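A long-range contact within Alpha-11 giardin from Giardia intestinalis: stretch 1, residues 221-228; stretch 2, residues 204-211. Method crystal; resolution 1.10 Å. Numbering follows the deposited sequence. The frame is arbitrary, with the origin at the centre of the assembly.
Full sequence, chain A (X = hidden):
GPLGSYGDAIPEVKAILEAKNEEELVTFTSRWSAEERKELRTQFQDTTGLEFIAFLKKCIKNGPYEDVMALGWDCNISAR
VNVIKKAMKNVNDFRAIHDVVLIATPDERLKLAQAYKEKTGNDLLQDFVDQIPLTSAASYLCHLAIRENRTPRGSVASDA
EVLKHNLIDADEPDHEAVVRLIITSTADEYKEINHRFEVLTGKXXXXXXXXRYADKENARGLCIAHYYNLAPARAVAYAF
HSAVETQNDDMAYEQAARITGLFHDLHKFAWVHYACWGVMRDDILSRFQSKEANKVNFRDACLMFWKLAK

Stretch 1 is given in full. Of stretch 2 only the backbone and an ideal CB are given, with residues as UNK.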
# COMPACT_ATOMS: atom_id res chain seq x y z
N GLY A 221 -1.64 10.75 -1.53
CA GLY A 221 -0.37 10.50 -0.83
C GLY A 221 -0.26 11.26 0.49
O GLY A 221 0.20 10.73 1.51
N LEU A 222 -0.69 12.52 0.47
CA LEU A 222 -0.68 13.30 1.70
C LEU A 222 -1.62 12.70 2.72
O LEU A 222 -1.30 12.66 3.90
CB LEU A 222 -1.08 14.77 1.42
CG LEU A 222 0.01 15.60 0.76
CD1 LEU A 222 -0.62 16.86 0.23
CD2 LEU A 222 1.14 15.93 1.77
N CYS A 223 -2.79 12.24 2.29
CA CYS A 223 -3.70 11.61 3.25
C CYS A 223 -3.13 10.32 3.83
O CYS A 223 -3.38 10.00 4.98
CB CYS A 223 -5.06 11.33 2.61
SG CYS A 223 -6.08 12.78 2.34
N ILE A 224 -2.40 9.55 3.02
CA ILE A 224 -1.79 8.33 3.52
C ILE A 224 -0.76 8.66 4.62
O ILE A 224 -0.69 8.02 5.69
CB ILE A 224 -1.18 7.49 2.39
CG1 ILE A 224 -2.30 6.85 1.57
CG2 ILE A 224 -0.23 6.44 2.93
CD1 ILE A 224 -1.85 6.22 0.27
N ALA A 225 0.10 9.64 4.33
CA ALA A 225 1.12 10.03 5.31
C ALA A 225 0.50 10.55 6.60
O ALA A 225 0.92 10.21 7.72
CB ALA A 225 2.08 11.02 4.72
N HIS A 226 -0.52 11.39 6.45
CA HIS A 226 -1.32 11.89 7.58
C HIS A 226 -1.89 10.74 8.40
O HIS A 226 -1.70 10.67 9.61
CB HIS A 226 -2.44 12.77 6.97
CG HIS A 226 -3.62 12.95 7.87
ND1 HIS A 226 -3.58 13.70 9.02
CD2 HIS A 226 -4.86 12.44 7.78
CE1 HIS A 226 -4.77 13.64 9.59
NE2 HIS A 226 -5.56 12.89 8.86
N TYR A 227 -2.61 9.84 7.74
CA TYR A 227 -3.26 8.76 8.47
C TYR A 227 -2.26 7.81 9.11
O TYR A 227 -2.56 7.26 10.16
CB TYR A 227 -4.29 8.04 7.61
CG TYR A 227 -5.62 8.76 7.53
CD1 TYR A 227 -6.20 9.09 6.32
CD2 TYR A 227 -6.30 9.10 8.70
CE1 TYR A 227 -7.45 9.75 6.27
CE2 TYR A 227 -7.54 9.75 8.65
CZ TYR A 227 -8.11 10.07 7.44
OH TYR A 227 -9.34 10.67 7.42
N TYR A 228 -1.11 7.59 8.47
CA TYR A 228 -0.10 6.70 9.00
C TYR A 228 0.32 7.15 10.40
O TYR A 228 0.53 6.33 11.29
CB TYR A 228 1.12 6.63 8.06
CG TYR A 228 2.11 5.59 8.56
CD1 TYR A 228 1.97 4.25 8.19
CD2 TYR A 228 3.15 5.94 9.38
CE1 TYR A 228 2.85 3.27 8.66
CE2 TYR A 228 4.03 4.96 9.87
CZ TYR A 228 3.88 3.63 9.50
OH TYR A 228 4.73 2.66 9.98
N UNK A 204 -11.66 18.05 9.08
CA UNK A 204 -10.63 17.04 9.14
C UNK A 204 -9.47 17.44 8.22
O UNK A 204 -9.63 18.16 7.22
CB UNK A 204 -11.19 15.67 8.75
N UNK A 205 -8.29 16.94 8.58
CA UNK A 205 -7.12 17.13 7.75
C UNK A 205 -7.37 16.47 6.39
O UNK A 205 -7.00 17.04 5.37
CB UNK A 205 -5.87 16.56 8.42
N UNK A 206 -7.98 15.28 6.39
CA UNK A 206 -8.29 14.62 5.11
C UNK A 206 -9.11 15.54 4.21
O UNK A 206 -8.80 15.70 3.02
CB UNK A 206 -9.05 13.31 5.35
N UNK A 207 -10.16 16.14 4.75
CA UNK A 207 -11.02 16.98 3.94
C UNK A 207 -10.25 18.18 3.40
O UNK A 207 -10.38 18.54 2.23
CB UNK A 207 -12.23 17.44 4.75
N UNK A 208 -9.45 18.79 4.28
CA UNK A 208 -8.65 19.95 3.87
C UNK A 208 -7.66 19.57 2.75
O UNK A 208 -7.52 20.32 1.79
CB UNK A 208 -7.89 20.52 5.07
N UNK A 209 -7.00 18.43 2.89
CA UNK A 209 -6.11 17.97 1.82
C UNK A 209 -6.87 17.74 0.51
O UNK A 209 -6.42 18.15 -0.55
CB UNK A 209 -5.40 16.68 2.24
N UNK A 210 -7.97 17.01 0.59
CA UNK A 210 -8.67 16.61 -0.62
C UNK A 210 -9.31 17.80 -1.33
O UNK A 210 -9.42 17.79 -2.55
CB UNK A 210 -9.74 15.57 -0.29
N UNK A 211 -9.66 18.83 -0.56
CA UNK A 211 -10.16 20.06 -1.17
C UNK A 211 -9.05 20.83 -1.87
O UNK A 211 -9.25 21.37 -2.98
CB UNK A 211 -10.82 20.95 -0.11

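The two helices run nearly antiparallel, at 164°, with their axes 9.6 Å apart at closest approach.

Position 204 has phi/psi of -74/153, extended, and the helix starts right after it. This is an N-cap, where Ser, Thr, Asp or Asn would suit. Its ideal CB lies 5.5 Å from Tyr-227 OH, too far to demand a partner there. The residue is Ser-204. Its OG accepts from the backbone N of position 207 at 2.9 Å and caps the helix.

Position 205 points toward stretch 1. Its ideal CB sits 3.3 Å from His-226 CE1, which is tight, and it lies over a face of the imidazole. A compact apolar residue such as Ala, Val or Ile would suit. The residue is Val-205, chi1 t. Its CB makes a CH-pi contact, 3.7 Å from the ring centroid of His-226.

Position 206 points sideways, and its CA is 5.8 Å from the CA of Cys-223. Its ideal CB is 3.4 Å from Tyr-227 OH and 4.3 Å from Cys-223 SG. With a phenol hydroxyl and a sulfur both within reach, a flexible chain with an apolar stem and perhaps a polar end would suit: Gln, Glu, Met or Lys. The residue is Gln-206. Its CG packs on Cys-223 SG at 3.7 Å, and its side chain reaches the edge of the Tyr-227 ring. Its backbone N donates to a water 3.1 Å away; the same water also binds His-226 NE2 at 2.9 Å and Tyr-227 OH at 3.3 Å, tying the two helices together.

Position 207 points away, and stretch 1 sets no demand. Many polar residues would do. It is Glu-207.

Position 208 is out of reach of stretch 1, which leaves the choice open. It is Ala-208.

Position 209 points toward stretch 1. Its ideal CB is 4.0 Å from Cys-223 SG and 4.8 Å from Leu-222 CB. This apolar setting suits Leu, Ile, Val or Met. The residue is Ile-209, with chi1 m and chi2 t. Its CG2 lies 3.8 Å from both Leu-222 CB and Cys-223 SG.

Position 210 points sideways, with its ideal CB 5.3 Å from Cys-223 SG. A long chain could brush the sulfur and carry a polar end onward, so Glu, Gln, Lys or Arg would fit. The residue is Glu-210. Its CG touches Cys-223 SG at 3.9 Å, and OE2 is hydrogen-bonded elsewhere in the structure.

Position 211 is out of reach, and many residues would do. It is Thr-211.

Stretch 2, residues 204-211: SVQEAIET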
# COMPACT_ATOMS: atom_id res chain seq x y z
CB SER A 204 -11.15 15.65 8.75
OG SER A 204 -11.41 15.62 7.37
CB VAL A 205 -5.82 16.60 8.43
CG1 VAL A 205 -4.64 16.74 7.47
CG2 VAL A 205 -5.53 17.37 9.73
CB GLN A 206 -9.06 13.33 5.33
CG GLN A 206 -9.36 12.60 4.00
CD GLN A 206 -10.48 11.59 4.08
OE1 GLN A 206 -11.28 11.48 3.14
NE2 GLN A 206 -10.57 10.86 5.16
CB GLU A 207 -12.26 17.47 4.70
CG GLU A 207 -13.20 18.26 3.77
CD GLU A 207 -14.37 18.93 4.47
OE1 GLU A 207 -14.99 18.29 5.34
OE2 GLU A 207 -14.70 20.08 4.08
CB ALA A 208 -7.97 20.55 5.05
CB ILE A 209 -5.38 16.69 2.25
CG1 ILE A 209 -4.40 16.96 3.39
CG2 ILE A 209 -4.64 16.05 1.10
CD1 ILE A 209 -3.87 15.69 4.07
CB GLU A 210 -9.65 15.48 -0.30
CG GLU A 210 -8.93 14.16 -0.01
CD GLU A 210 -9.84 13.02 0.36
OE1 GLU A 210 -10.98 13.25 0.77
OE2 GLU A 210 -9.39 11.84 0.24
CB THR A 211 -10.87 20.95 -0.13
OG1 THR A 211 -12.06 20.28 0.29
CG2 THR A 211 -11.21 22.36 -0.69
O HOH W 1 -8.36 13.43 8.85
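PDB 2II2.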